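Local coordinates for protein GENE 22 product (Bacillus phage spp1, PDB 2XC8) that is a phage protein of unestablished function whose fold resembles a domain of the receptor-binding protein of lactococcal phage p2, at residues M96-S100 / T112-Y116; E37-E43 / K69-W73; L48-T53 / V101-P105; M59-H63 / Y85-Q89; K8-L13 / Y116-D120. One frame throughout, in Å; residues are numbered along the deposited sequence.

The five contacts tie together an all-beta chain built on a five-stranded mixed sheet and a smaller antiparallel sheet. Contact 1 lies near the centre and pairs strands 93-103 and 109-117. Contacts 3 and 5 continue from these same strands toward opposite sides of the chain, their centres about 31 Å apart. Contact 5 joins residues 8-13 to the end of strand 109-117, and contacts 2, 3 and 4 are nested inside the loop it closes. Contact 4 lays a loop on strand 56-64, about 11 Å from contact 1 between centres. Contacts 2 and 4 both reach the second subunit. Contact 2 packs strand 37-47 on strand 71-79 and so joins the two sheets.

Contact 1: residues M96-S100 / T112-Y116; sequences MYPVS and TIFLY
Met96 lies against Tyr116 where strands 93-103 and 109-117 form an antiparallel beta hairpin. The methionine was deposited as selenomethionine. Its CB starts 4.0 Å from Tyr116 CE2. CG stands between the backbone N and the carbonyl carbon (chi1 60°), and the chain then bends at its last torsion. SE comes within 3.6 Å of Tyr116 CD2, and CE ends 3.7 Å from that same CD2. The selenium lies oblique to the ring, in a Met-aromatic contact. The two side chains run past one another pointing opposite ways.

Backbone pairing takes over further along. Ser100 and Thr112 are a hydrogen-bonded pair, each N giving a bond to the other's O. Val99 and Ile113 are the adjacent non-hydrogen-bonded pair. Their side chains share one face of the sheet and touch lightly, and Ile17 of strand 17-19 packs on both. Pro98 has no N-H to give, but its O takes a bond from Phe114 N. Ile113 CA also approaches this oxygen, in a CA-H...O contact. Thr112 CG2 rests over one face of the Phe114 ring, near its rim. Phe114 CD2 lies 3.5 Å from Tyr97 O.

Contact 2: residues E37-E43 / K69-W73; sequences EVFPVEE and KKVSW
Val41 and Trp73 meet in the tight part of this contact. Val41 CG1 sits 3.5 Å from Trp73 NE1 and 3.6 Å from CZ2, and the two side chains lie roughly perpendicular. The indole also makes the one direct hydrogen bond between the segments. Its NE1 donates to Glu42 O over 2.9 Å, with an N-H...O angle of 153°. The oxygen lies close to the indole plane, which, with the packing of Val41 CG1, would help set the rotation of the ring. Val71 fills the next position. Its CG1 reaches Val41 CG2, while its CG2 lies 3.7 Å from Phe39 CB.

The strands 37-41 and 71-73 belong to different sheets. Their axes come within 7.2 Å and lie 34° apart in direction. Side chains of the two sheets pack between them, consistent with a beta sandwich. Leu13 packs on both Val41 and Trp73. A water bridges the two backbones, giving a bond to Pro40 O and taking one from Val71 N.

The outer ends are looser. Lys69 bends at its last two torsions and lays CD at the edge of the Phe39 ring. Its NZ forms a long salt bridge of 3.6 Å with Glu37 OE1. Both charged side chains reach the surface. At the other end, Glu42 runs alongside the indole, and Pro127 of the second subunit packs on Glu42.

Contact 3: residues L48-T53 / V101-P105; sequences LTPDDT and VTVFP
Leu48 and Val103 begin the apolar part of this contact. Leu48 CB and CD2 both meet Val103 CG2, at 3.8 Å and 3.9 Å. Leu48 CD2 also reaches Val101 CB, the leucine side chain coming nearly square to the valine. Val103 CG1 is anti to its own backbone N (chi1 -174°). This methyl is directed at the loop backbone and lies 3.5 Å from Leu48 O. It also touches Pro50 CB.

Prolines meeting carbonyl oxygens form the second group. Pro50 CB lies 3.5 Å from Phe104 O. Pro105 CA approaches Asp51 O at 3.2 Å in a CA-H...O contact, and Pro105 CG comes 3.5 Å from Thr53 O.

A water sits between the two backbones. It accepts from Asp51 N and lies within hydrogen-bonding distance of Val103 O, 2.8 Å away. No direct hydrogen bond joins the two segments. Within the loop, Asp51 OD2 accepts from Thr53 N at 3.0 Å and so closes an Asx turn. The donor sits above the carboxylate plane. Tyr54 N also bonds to OD2, which gives the turn a second hold.

The loop connects strand 37-47 to strand 56-64. It packs along the end of strand 93-103, where Tyr58 of strand 56-64 touches both Leu48 and Val103. Ile2 of strand 2-8 lies against Leu48 and Val101.

Contact 4: residues M59-H63 / Y85-Q89; sequences MLYLH and YCDYQ
Tyr88 and Tyr61 carry most of this contact, with Cys86 beside them. Tyr88 CB stands over the centre of the Tyr61 ring, 3.7 Å from its centroid, in a CH-pi contact. Met59 O lies above the opposite face, near the rim. The two tyrosine rings are oblique, with planes 51° apart. With chi1 at 176°, Tyr88 swings its ring away from its own N and toward His63. There Tyr88 OH lies 3.4 Å from His63 CB. The His63 and Tyr88 planes are only 21° apart but offset, with little overlap, and the three rings form an aromatic cluster. Glu92 O bonds Tyr88 OH, Glu92 OE1 bonds His63 ND1, and Ser74 OG bonds His63 NE2.

Cys86 CB meets Met59 CE at 3.5 Å and Tyr61 OH at 3.7 Å. Its SG forms the disulfide with Cys76, which pins this loop to strand 71-79. The loop lies over strand 56-64, which runs between strands 71-79 and 93-103 in the sheet, and Leu94 of strand 93-103 touches both tyrosines.

Contact 5: residues K8-L13 / Y116-D120; sequences KAVWYL and YEKED
Tyr12 and Lys118 cross at a slant, with the lysine chain over one face of the ring. Lys118 CB sits 3.9 Å from the ring centroid in a CH-pi contact. The lysine bends at chi2 (72°), which carries CD to 3.4 Å from Tyr12 OH. The Tyr12 ring also stacks with His32. Tyr12 CB packs against Tyr116 CB at the base.

Lys8 is extended and runs alongside the other segment. Its CG passes Lys118 O, and its NZ donates to Asp120 O at 3.2 Å, though Asp120 is poorly ordered. Glu119 lies along the backbone of Ala9 and Val10, its CG 3.8 Å from Ala9 N.

The backbones join through a nearly straight bond from Ala9 N to Glu117 O, 3.0 Å long. Lys8 and Glu117 form a parallel bridge. A water links Ala9 O to Glu119 N. Here the chain leaves strand 2-8, beside strand 109-117, and passes to strand 11-13, which pairs with strand 23-33 of the other sheet.

Contact 1: residues M96-S100 / T112-Y116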
# COMPACT_ATOMS: atom_id res chain seq x y z
N MSE B 96 14.40 -6.02 -8.70
CA MSE B 96 13.06 -6.41 -8.32
C MSE B 96 11.92 -6.13 -9.30
O MSE B 96 12.02 -5.28 -10.13
CB MSE B 96 12.68 -5.83 -6.98
CG MSE B 96 12.70 -4.35 -6.91
SE MSE B 96 12.28 -3.54 -5.28
CE MSE B 96 13.59 -4.24 -4.19
N TYR B 97 10.85 -6.90 -9.18
CA TYR B 97 9.66 -6.68 -9.99
C TYR B 97 8.56 -6.20 -9.08
O TYR B 97 7.72 -6.97 -8.70
CB TYR B 97 9.07 -7.89 -10.74
CG TYR B 97 9.99 -8.89 -11.32
CD1 TYR B 97 10.57 -9.86 -10.53
CD2 TYR B 97 10.22 -8.95 -12.68
CE1 TYR B 97 11.41 -10.78 -11.05
CE2 TYR B 97 11.04 -9.88 -13.22
CZ TYR B 97 11.64 -10.80 -12.41
OH TYR B 97 12.48 -11.76 -12.90
N PRO B 98 8.53 -4.93 -8.73
CA PRO B 98 7.56 -4.56 -7.69
C PRO B 98 6.09 -4.41 -8.14
O PRO B 98 5.20 -4.41 -7.29
CB PRO B 98 8.10 -3.23 -7.16
CG PRO B 98 8.86 -2.65 -8.29
CD PRO B 98 9.42 -3.80 -9.08
N VAL B 99 5.85 -4.29 -9.45
CA VAL B 99 4.48 -4.15 -9.96
C VAL B 99 4.20 -5.10 -11.13
O VAL B 99 4.97 -5.14 -12.10
CB VAL B 99 4.14 -2.68 -10.37
CG1 VAL B 99 2.69 -2.56 -10.84
CG2 VAL B 99 4.40 -1.71 -9.22
N SER B 100 3.11 -5.86 -11.03
CA SER B 100 2.66 -6.77 -12.08
C SER B 100 1.14 -6.79 -12.12
O SER B 100 0.50 -7.37 -11.24
CB SER B 100 3.21 -8.18 -11.84
OG SER B 100 2.77 -9.08 -12.84
N THR B 112 -0.55 -7.41 -8.49
CA THR B 112 0.16 -7.31 -7.22
C THR B 112 1.21 -6.20 -7.12
O THR B 112 1.94 -5.92 -8.08
CB THR B 112 0.94 -8.62 -6.91
OG1 THR B 112 0.08 -9.75 -7.12
CG2 THR B 112 1.45 -8.63 -5.48
N ILE B 113 1.26 -5.56 -5.95
CA ILE B 113 2.26 -4.54 -5.69
C ILE B 113 3.15 -5.20 -4.63
O ILE B 113 2.68 -5.54 -3.54
CB ILE B 113 1.70 -3.18 -5.17
CG1 ILE B 113 1.07 -2.39 -6.32
CG2 ILE B 113 2.81 -2.35 -4.51
CD1 ILE B 113 0.17 -1.24 -5.87
N PHE B 114 4.42 -5.41 -4.98
CA PHE B 114 5.38 -6.02 -4.06
C PHE B 114 6.13 -4.94 -3.29
O PHE B 114 6.85 -4.13 -3.88
CB PHE B 114 6.36 -6.93 -4.81
CG PHE B 114 5.73 -8.18 -5.36
CD1 PHE B 114 5.67 -9.34 -4.59
CD2 PHE B 114 5.22 -8.21 -6.66
CE1 PHE B 114 5.10 -10.51 -5.10
CE2 PHE B 114 4.65 -9.38 -7.17
CZ PHE B 114 4.59 -10.52 -6.39
N LEU B 115 5.96 -4.93 -1.97
CA LEU B 115 6.62 -3.95 -1.10
C LEU B 115 7.69 -4.62 -0.25
O LEU B 115 7.38 -5.36 0.69
CB LEU B 115 5.61 -3.22 -0.21
CG LEU B 115 4.54 -2.33 -0.86
CD1 LEU B 115 3.64 -1.74 0.21
CD2 LEU B 115 5.17 -1.21 -1.69
N TYR B 116 8.95 -4.37 -0.59
CA TYR B 116 10.07 -5.01 0.10
C TYR B 116 10.45 -4.26 1.37
O TYR B 116 10.52 -3.03 1.39
CB TYR B 116 11.20 -5.36 -0.88
CG TYR B 116 10.74 -6.33 -1.96
CD1 TYR B 116 10.65 -7.70 -1.71
CD2 TYR B 116 10.37 -5.86 -3.22
CE1 TYR B 116 10.22 -8.58 -2.70
CE2 TYR B 116 9.93 -6.73 -4.21
CZ TYR B 116 9.86 -8.09 -3.95
OH TYR B 116 9.43 -8.96 -4.93

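Contact 2: residues E37-E43 / K69-W73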
# COMPACT_ATOMS: atom_id res chain seq x y z
N GLU B 37 24.96 -0.87 1.77
CA GLU B 37 24.90 0.26 0.83
C GLU B 37 23.47 0.62 0.41
O GLU B 37 22.62 -0.26 0.23
CB GLU B 37 25.78 0.01 -0.40
CG GLU B 37 26.04 1.27 -1.24
CD GLU B 37 27.19 1.13 -2.22
OE1 GLU B 37 27.49 2.13 -2.92
OE2 GLU B 37 27.80 0.05 -2.30
N VAL B 38 23.25 1.89 0.16
CA VAL B 38 22.00 2.48 -0.24
C VAL B 38 22.15 3.24 -1.56
O VAL B 38 23.10 3.88 -1.76
CB VAL B 38 21.54 3.46 0.83
CG1 VAL B 38 20.24 4.05 0.52
CG2 VAL B 38 21.63 2.87 2.16
N PHE B 39 21.15 3.16 -2.43
CA PHE B 39 21.19 3.79 -3.74
C PHE B 39 19.93 4.63 -3.96
O PHE B 39 18.84 4.20 -3.57
CB PHE B 39 21.29 2.72 -4.84
CG PHE B 39 22.37 1.69 -4.61
CD1 PHE B 39 23.65 1.89 -5.11
CD2 PHE B 39 22.09 0.52 -3.90
CE1 PHE B 39 24.65 0.94 -4.90
CE2 PHE B 39 23.09 -0.44 -3.69
CZ PHE B 39 24.37 -0.23 -4.19
N PRO B 40 20.06 5.83 -4.57
CA PRO B 40 18.87 6.65 -4.81
C PRO B 40 18.00 6.11 -5.95
O PRO B 40 18.52 5.68 -6.98
CB PRO B 40 19.45 8.02 -5.17
CG PRO B 40 20.80 7.72 -5.72
CD PRO B 40 21.30 6.50 -5.02
N VAL B 41 16.69 6.13 -5.74
CA VAL B 41 15.73 5.67 -6.75
C VAL B 41 14.76 6.80 -7.08
O VAL B 41 14.09 7.34 -6.19
CB VAL B 41 14.97 4.40 -6.28
CG1 VAL B 41 13.91 3.99 -7.30
CG2 VAL B 41 15.94 3.25 -6.05
N GLU B 42 14.68 7.14 -8.34
CA GLU B 42 13.79 8.18 -8.81
C GLU B 42 12.31 7.80 -8.84
O GLU B 42 11.94 6.66 -8.93
CB GLU B 42 14.26 8.75 -10.15
CG GLU B 42 14.09 7.80 -11.33
CD GLU B 42 14.94 8.12 -12.56
OE1 GLU B 42 14.62 9.10 -13.23
OE2 GLU B 42 15.89 7.39 -12.86
N GLU B 43 11.45 8.77 -8.68
CA GLU B 43 10.05 8.57 -8.82
C GLU B 43 9.70 8.03 -10.22
O GLU B 43 10.42 8.20 -11.15
CB GLU B 43 9.31 9.85 -8.41
CG GLU B 43 8.93 10.78 -9.51
CD GLU B 43 8.31 12.12 -9.07
OE1 GLU B 43 8.50 12.59 -7.96
OE2 GLU B 43 7.62 12.72 -9.89
N LYS B 69 26.60 1.80 -10.86
CA LYS B 69 25.67 1.74 -9.73
C LYS B 69 24.36 2.49 -9.91
O LYS B 69 23.63 2.64 -8.98
CB LYS B 69 26.29 2.20 -8.40
CG LYS B 69 27.39 1.35 -7.77
CD LYS B 69 27.68 1.86 -6.32
CE LYS B 69 28.96 2.65 -6.17
NZ LYS B 69 28.87 4.03 -5.63
N LYS B 70 24.10 2.96 -11.10
CA LYS B 70 22.86 3.64 -11.46
C LYS B 70 21.68 2.67 -11.44
O LYS B 70 21.69 1.65 -12.14
CB LYS B 70 22.99 4.29 -12.85
CG LYS B 70 21.78 5.12 -13.28
CD LYS B 70 21.83 5.43 -14.77
CE LYS B 70 20.66 6.31 -15.20
NZ LYS B 70 20.68 6.57 -16.66
N VAL B 71 20.67 3.00 -10.64
CA VAL B 71 19.46 2.19 -10.52
C VAL B 71 18.33 2.85 -11.32
O VAL B 71 18.02 4.02 -11.12
CB VAL B 71 19.04 2.01 -9.04
CG1 VAL B 71 17.89 1.03 -8.92
CG2 VAL B 71 20.22 1.55 -8.20
N SER B 72 17.72 2.08 -12.23
CA SER B 72 16.72 2.62 -13.16
C SER B 72 15.43 1.79 -13.25
O SER B 72 15.39 0.64 -12.82
CB SER B 72 17.34 2.77 -14.56
OG SER B 72 18.45 3.65 -14.53
N TRP B 73 14.39 2.42 -13.81
CA TRP B 73 13.10 1.77 -14.03
C TRP B 73 12.90 1.39 -15.49
O TRP B 73 13.31 2.11 -16.40
CB TRP B 73 11.96 2.70 -13.62
CG TRP B 73 11.85 3.00 -12.15
CD1 TRP B 73 12.14 4.18 -11.54
CD2 TRP B 73 11.40 2.11 -11.12
NE1 TRP B 73 11.91 4.09 -10.19
CE2 TRP B 73 11.46 2.83 -9.90
CE3 TRP B 73 10.96 0.78 -11.10
CZ2 TRP B 73 11.09 2.26 -8.68
CZ3 TRP B 73 10.60 0.22 -9.88
CH2 TRP B 73 10.66 0.96 -8.69
O HOH W 1 20.72 5.20 -8.61

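Contact 3: residues L48-T53 / V101-P105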
# COMPACT_ATOMS: atom_id res chain seq x y z
N LEU B 48 -2.49 2.76 -16.13
CA LEU B 48 -2.92 1.39 -16.36
C LEU B 48 -3.98 1.37 -17.46
O LEU B 48 -5.14 1.04 -17.23
CB LEU B 48 -3.43 0.75 -15.06
CG LEU B 48 -2.36 0.41 -14.01
CD1 LEU B 48 -3.00 0.19 -12.64
CD2 LEU B 48 -1.53 -0.80 -14.41
N THR B 49 -3.53 1.75 -18.66
CA THR B 49 -4.40 1.93 -19.82
C THR B 49 -4.90 0.59 -20.36
O THR B 49 -4.10 -0.29 -20.69
CB THR B 49 -3.67 2.71 -20.95
OG1 THR B 49 -3.04 3.88 -20.40
CG2 THR B 49 -4.64 3.13 -22.04
N PRO B 50 -6.24 0.43 -20.44
CA PRO B 50 -6.79 -0.78 -21.02
C PRO B 50 -6.80 -0.71 -22.55
O PRO B 50 -6.69 0.37 -23.12
CB PRO B 50 -8.22 -0.81 -20.48
CG PRO B 50 -8.57 0.62 -20.27
CD PRO B 50 -7.29 1.36 -19.98
N ASP B 51 -6.90 -1.87 -23.19
CA ASP B 51 -7.06 -1.96 -24.64
C ASP B 51 -8.52 -2.30 -24.93
O ASP B 51 -9.18 -2.95 -24.12
CB ASP B 51 -6.14 -3.04 -25.20
CG ASP B 51 -6.17 -3.11 -26.72
OD1 ASP B 51 -5.68 -2.17 -27.38
OD2 ASP B 51 -6.68 -4.12 -27.26
N ASP B 52 -9.02 -1.89 -26.07
CA ASP B 52 -10.38 -2.16 -26.43
C ASP B 52 -10.69 -3.63 -26.69
O ASP B 52 -11.77 -4.07 -26.49
CB ASP B 52 -10.74 -1.34 -27.64
CG ASP B 52 -11.37 -0.04 -27.30
OD1 ASP B 52 -11.67 0.72 -28.22
OD2 ASP B 52 -11.60 0.24 -26.14
N THR B 53 -9.70 -4.37 -27.11
CA THR B 53 -9.88 -5.79 -27.45
C THR B 53 -9.29 -6.74 -26.39
O THR B 53 -10.01 -7.58 -25.84
CB THR B 53 -9.28 -6.11 -28.84
OG1 THR B 53 -9.88 -5.25 -29.83
CG2 THR B 53 -9.53 -7.56 -29.22
N VAL B 101 0.56 -6.13 -13.13
CA VAL B 101 -0.89 -5.95 -13.21
C VAL B 101 -1.46 -6.28 -14.59
O VAL B 101 -0.90 -5.89 -15.62
CB VAL B 101 -1.31 -4.50 -12.81
CG1 VAL B 101 -2.83 -4.33 -12.85
CG2 VAL B 101 -0.78 -4.13 -11.43
N THR B 102 -2.58 -7.00 -14.60
CA THR B 102 -3.35 -7.25 -15.81
C THR B 102 -4.58 -6.34 -15.83
O THR B 102 -5.40 -6.36 -14.91
CB THR B 102 -3.78 -8.73 -15.93
OG1 THR B 102 -2.61 -9.57 -15.87
CG2 THR B 102 -4.51 -8.99 -17.24
N VAL B 103 -4.68 -5.53 -16.89
CA VAL B 103 -5.80 -4.59 -17.05
C VAL B 103 -6.72 -5.08 -18.17
O VAL B 103 -6.30 -5.20 -19.32
CB VAL B 103 -5.30 -3.15 -17.36
CG1 VAL B 103 -6.47 -2.18 -17.39
CG2 VAL B 103 -4.27 -2.71 -16.34
N PHE B 104 -7.97 -5.36 -17.81
CA PHE B 104 -8.96 -5.87 -18.75
C PHE B 104 -9.67 -4.73 -19.48
O PHE B 104 -9.74 -3.62 -18.95
CB PHE B 104 -9.95 -6.79 -18.02
CG PHE B 104 -9.32 -8.05 -17.50
CD1 PHE B 104 -9.21 -9.18 -18.32
CD2 PHE B 104 -8.81 -8.12 -16.21
CE1 PHE B 104 -8.62 -10.35 -17.85
CE2 PHE B 104 -8.22 -9.28 -15.73
CZ PHE B 104 -8.12 -10.40 -16.55
N PRO B 105 -10.19 -4.99 -20.70
CA PRO B 105 -10.82 -3.94 -21.52
C PRO B 105 -11.78 -2.99 -20.78
O PRO B 105 -11.80 -1.80 -21.08
CB PRO B 105 -11.57 -4.73 -22.59
CG PRO B 105 -10.73 -5.94 -22.79
CD PRO B 105 -10.13 -6.27 -21.44
O HOH W 2 -7.41 -4.03 -21.65

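Contact 4: residues M59-H63 / Y85-Q89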
# COMPACT_ATOMS: atom_id res chain seq x y z
N MSE B 59 4.28 -4.59 -16.52
CA MSE B 59 5.40 -5.05 -15.75
C MSE B 59 6.47 -4.04 -15.49
O MSE B 59 7.06 -3.50 -16.37
CB MSE B 59 6.03 -6.23 -16.44
CG MSE B 59 6.20 -7.37 -15.55
SE MSE B 59 4.86 -8.70 -15.67
CE MSE B 59 5.93 -9.88 -16.66
N LEU B 60 6.70 -3.78 -14.22
CA LEU B 60 7.68 -2.77 -13.83
C LEU B 60 8.95 -3.42 -13.28
O LEU B 60 8.89 -4.26 -12.38
CB LEU B 60 7.06 -1.81 -12.80
CG LEU B 60 7.87 -0.59 -12.34
CD1 LEU B 60 8.07 0.42 -13.46
CD2 LEU B 60 7.18 0.06 -11.15
N TYR B 61 10.09 -3.02 -13.84
CA TYR B 61 11.39 -3.58 -13.45
C TYR B 61 12.28 -2.54 -12.79
O TYR B 61 12.39 -1.40 -13.27
CB TYR B 61 12.11 -4.18 -14.66
CG TYR B 61 11.29 -5.13 -15.50
CD1 TYR B 61 10.87 -6.36 -14.99
CD2 TYR B 61 10.94 -4.82 -16.81
CE1 TYR B 61 10.12 -7.25 -15.76
CE2 TYR B 61 10.19 -5.70 -17.59
CZ TYR B 61 9.79 -6.91 -17.06
OH TYR B 61 9.05 -7.78 -17.82
N LEU B 62 12.93 -2.93 -11.70
CA LEU B 62 13.97 -2.12 -11.08
C LEU B 62 15.31 -2.83 -11.26
O LEU B 62 15.53 -3.91 -10.71
CB LEU B 62 13.67 -1.88 -9.59
CG LEU B 62 14.55 -0.87 -8.84
CD1 LEU B 62 14.27 0.56 -9.29
CD2 LEU B 62 14.37 -1.00 -7.34
N HIS B 63 16.18 -2.22 -12.06
CA HIS B 63 17.47 -2.82 -12.40
C HIS B 63 18.62 -1.85 -12.17
O HIS B 63 18.42 -0.63 -12.12
CB HIS B 63 17.46 -3.30 -13.85
CG HIS B 63 16.93 -2.29 -14.82
ND1 HIS B 63 17.73 -1.31 -15.38
CD2 HIS B 63 15.69 -2.09 -15.32
CE1 HIS B 63 16.99 -0.56 -16.18
NE2 HIS B 63 15.75 -1.01 -16.16
N TYR B 85 4.79 -12.09 -24.55
CA TYR B 85 4.88 -12.01 -23.09
C TYR B 85 5.98 -11.05 -22.65
O TYR B 85 6.94 -10.81 -23.38
CB TYR B 85 5.12 -13.40 -22.48
CG TYR B 85 6.41 -14.07 -22.92
CD1 TYR B 85 7.62 -13.80 -22.27
CD2 TYR B 85 6.41 -14.97 -23.98
CE1 TYR B 85 8.80 -14.41 -22.67
CE2 TYR B 85 7.59 -15.59 -24.39
CZ TYR B 85 8.78 -15.30 -23.73
OH TYR B 85 9.94 -15.91 -24.14
N CYS B 86 5.82 -10.52 -21.44
CA CYS B 86 6.81 -9.64 -20.84
C CYS B 86 7.84 -10.41 -20.03
O CYS B 86 7.51 -11.33 -19.28
CB CYS B 86 6.13 -8.59 -19.96
SG CYS B 86 5.49 -7.19 -20.89
N ASP B 87 9.10 -10.02 -20.22
CA ASP B 87 10.24 -10.65 -19.58
C ASP B 87 11.37 -9.64 -19.63
O ASP B 87 11.65 -9.07 -20.70
CB ASP B 87 10.63 -11.93 -20.35
CG ASP B 87 11.68 -12.76 -19.62
OD1 ASP B 87 11.59 -12.92 -18.39
OD2 ASP B 87 12.59 -13.28 -20.30
N TYR B 88 12.02 -9.39 -18.50
CA TYR B 88 13.15 -8.47 -18.47
C TYR B 88 14.36 -9.11 -19.16
O TYR B 88 14.72 -10.25 -18.84
CB TYR B 88 13.49 -8.06 -17.04
CG TYR B 88 14.72 -7.19 -16.97
CD1 TYR B 88 14.69 -5.86 -17.40
CD2 TYR B 88 15.93 -7.71 -16.51
CE1 TYR B 88 15.83 -5.07 -17.35
CE2 TYR B 88 17.07 -6.93 -16.46
CZ TYR B 88 17.01 -5.61 -16.88
OH TYR B 88 18.14 -4.82 -16.83
N GLN B 89 14.97 -8.38 -20.09
CA GLN B 89 16.00 -8.96 -20.96
C GLN B 89 17.40 -8.32 -20.93
O GLN B 89 18.39 -8.99 -21.23
CB GLN B 89 15.51 -8.98 -22.42
CG GLN B 89 14.92 -7.65 -22.92
CD GLN B 89 14.69 -7.63 -24.43
OE1 GLN B 89 13.59 -7.34 -24.90
NE2 GLN B 89 15.74 -7.95 -25.19

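Contact 5: residues K8-L13 / Y116-D120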
# COMPACT_ATOMS: atom_id res chain seq x y z
N LYS B 8 10.05 -9.44 3.70
CA LYS B 8 11.36 -9.12 4.26
C LYS B 8 12.46 -9.68 3.37
O LYS B 8 12.51 -10.89 3.11
CB LYS B 8 11.48 -9.68 5.69
CG LYS B 8 10.59 -8.99 6.71
CD LYS B 8 10.67 -9.65 8.07
CE LYS B 8 9.77 -8.95 9.07
NZ LYS B 8 9.81 -9.60 10.41
N ALA B 9 13.32 -8.79 2.89
CA ALA B 9 14.40 -9.17 1.98
C ALA B 9 15.67 -8.37 2.25
O ALA B 9 15.62 -7.30 2.87
CB ALA B 9 13.96 -8.99 0.53
N VAL B 10 16.81 -8.90 1.79
CA VAL B 10 18.10 -8.21 1.88
C VAL B 10 18.03 -6.91 1.07
O VAL B 10 18.40 -5.84 1.57
CB VAL B 10 19.26 -9.11 1.38
CG1 VAL B 10 20.60 -8.37 1.46
CG2 VAL B 10 19.33 -10.40 2.19
N TRP B 11 17.56 -7.02 -0.17
CA TRP B 11 17.31 -5.86 -1.02
C TRP B 11 15.89 -5.36 -0.79
O TRP B 11 14.92 -6.07 -1.05
CB TRP B 11 17.50 -6.22 -2.49
CG TRP B 11 18.92 -6.45 -2.89
CD1 TRP B 11 19.60 -7.64 -2.86
CD2 TRP B 11 19.84 -5.48 -3.41
NE1 TRP B 11 20.89 -7.46 -3.31
CE2 TRP B 11 21.06 -6.14 -3.65
CE3 TRP B 11 19.75 -4.11 -3.68
CZ2 TRP B 11 22.18 -5.49 -4.17
CZ3 TRP B 11 20.87 -3.45 -4.18
CH2 TRP B 11 22.07 -4.14 -4.42
N TYR B 12 15.78 -4.13 -0.29
CA TYR B 12 14.47 -3.52 -0.04
C TYR B 12 14.39 -2.07 -0.51
O TYR B 12 15.40 -1.36 -0.56
CB TYR B 12 14.05 -3.67 1.43
CG TYR B 12 14.94 -2.97 2.44
CD1 TYR B 12 14.61 -1.70 2.92
CD2 TYR B 12 16.08 -3.58 2.95
CE1 TYR B 12 15.41 -1.05 3.86
CE2 TYR B 12 16.88 -2.95 3.89
CZ TYR B 12 16.54 -1.68 4.34
OH TYR B 12 17.34 -1.05 5.27
N LEU B 13 13.17 -1.65 -0.85
CA LEU B 13 12.92 -0.34 -1.42
C LEU B 13 11.98 0.47 -0.53
O LEU B 13 10.89 -0.00 -0.17
CB LEU B 13 12.33 -0.49 -2.83
CG LEU B 13 12.05 0.74 -3.69
CD1 LEU B 13 13.34 1.45 -4.09
CD2 LEU B 13 11.25 0.35 -4.93
N TYR B 116 8.95 -4.37 -0.59
CA TYR B 116 10.07 -5.01 0.10
C TYR B 116 10.45 -4.26 1.37
O TYR B 116 10.52 -3.03 1.39
CB TYR B 116 11.20 -5.36 -0.88
CG TYR B 116 10.74 -6.33 -1.96
CD1 TYR B 116 10.65 -7.70 -1.71
CD2 TYR B 116 10.37 -5.86 -3.22
CE1 TYR B 116 10.22 -8.58 -2.70
CE2 TYR B 116 9.93 -6.73 -4.21
CZ TYR B 116 9.86 -8.09 -3.95
OH TYR B 116 9.43 -8.96 -4.93
N GLU B 117 10.69 -5.04 2.42
CA GLU B 117 10.99 -4.49 3.73
C GLU B 117 12.33 -4.95 4.32
O GLU B 117 12.91 -5.94 3.85
CB GLU B 117 9.86 -5.07 4.58
CG GLU B 117 9.26 -4.15 5.62
CD GLU B 117 8.11 -4.82 6.37
OE1 GLU B 117 8.34 -5.28 7.51
OE2 GLU B 117 7.00 -4.92 5.80
N LYS B 118 12.81 -4.24 5.33
CA LYS B 118 14.03 -4.61 6.07
C LYS B 118 13.81 -5.87 6.91
O LYS B 118 12.75 -6.05 7.51
CB LYS B 118 14.48 -3.44 6.96
CG LYS B 118 15.65 -3.71 7.92
CD LYS B 118 16.99 -3.85 7.20
CE LYS B 118 18.17 -3.77 8.18
NZ LYS B 118 19.48 -3.79 7.46
N GLU B 119 14.82 -6.75 6.94
CA GLU B 119 14.74 -8.01 7.69
C GLU B 119 14.83 -7.82 9.21
O GLU B 119 14.99 -6.70 9.69
CB GLU B 119 15.82 -9.00 7.20
CG GLU B 119 15.48 -9.70 5.89
CD GLU B 119 16.54 -10.71 5.44
OE1 GLU B 119 17.66 -10.70 5.99
OE2 GLU B 119 16.24 -11.51 4.53
N ASP B 120 14.71 -8.93 9.94
CA ASP B 120 14.73 -8.96 11.41
C ASP B 120 13.60 -8.16 12.05
O ASP B 120 12.44 -8.31 11.67
CB ASP B 120 16.09 -8.50 11.97
CG ASP B 120 17.26 -9.30 11.42
OD1 ASP B 120 17.06 -10.44 10.94
OD2 ASP B 120 18.40 -8.79 11.48
O HOH W 3 17.19 -6.50 5.23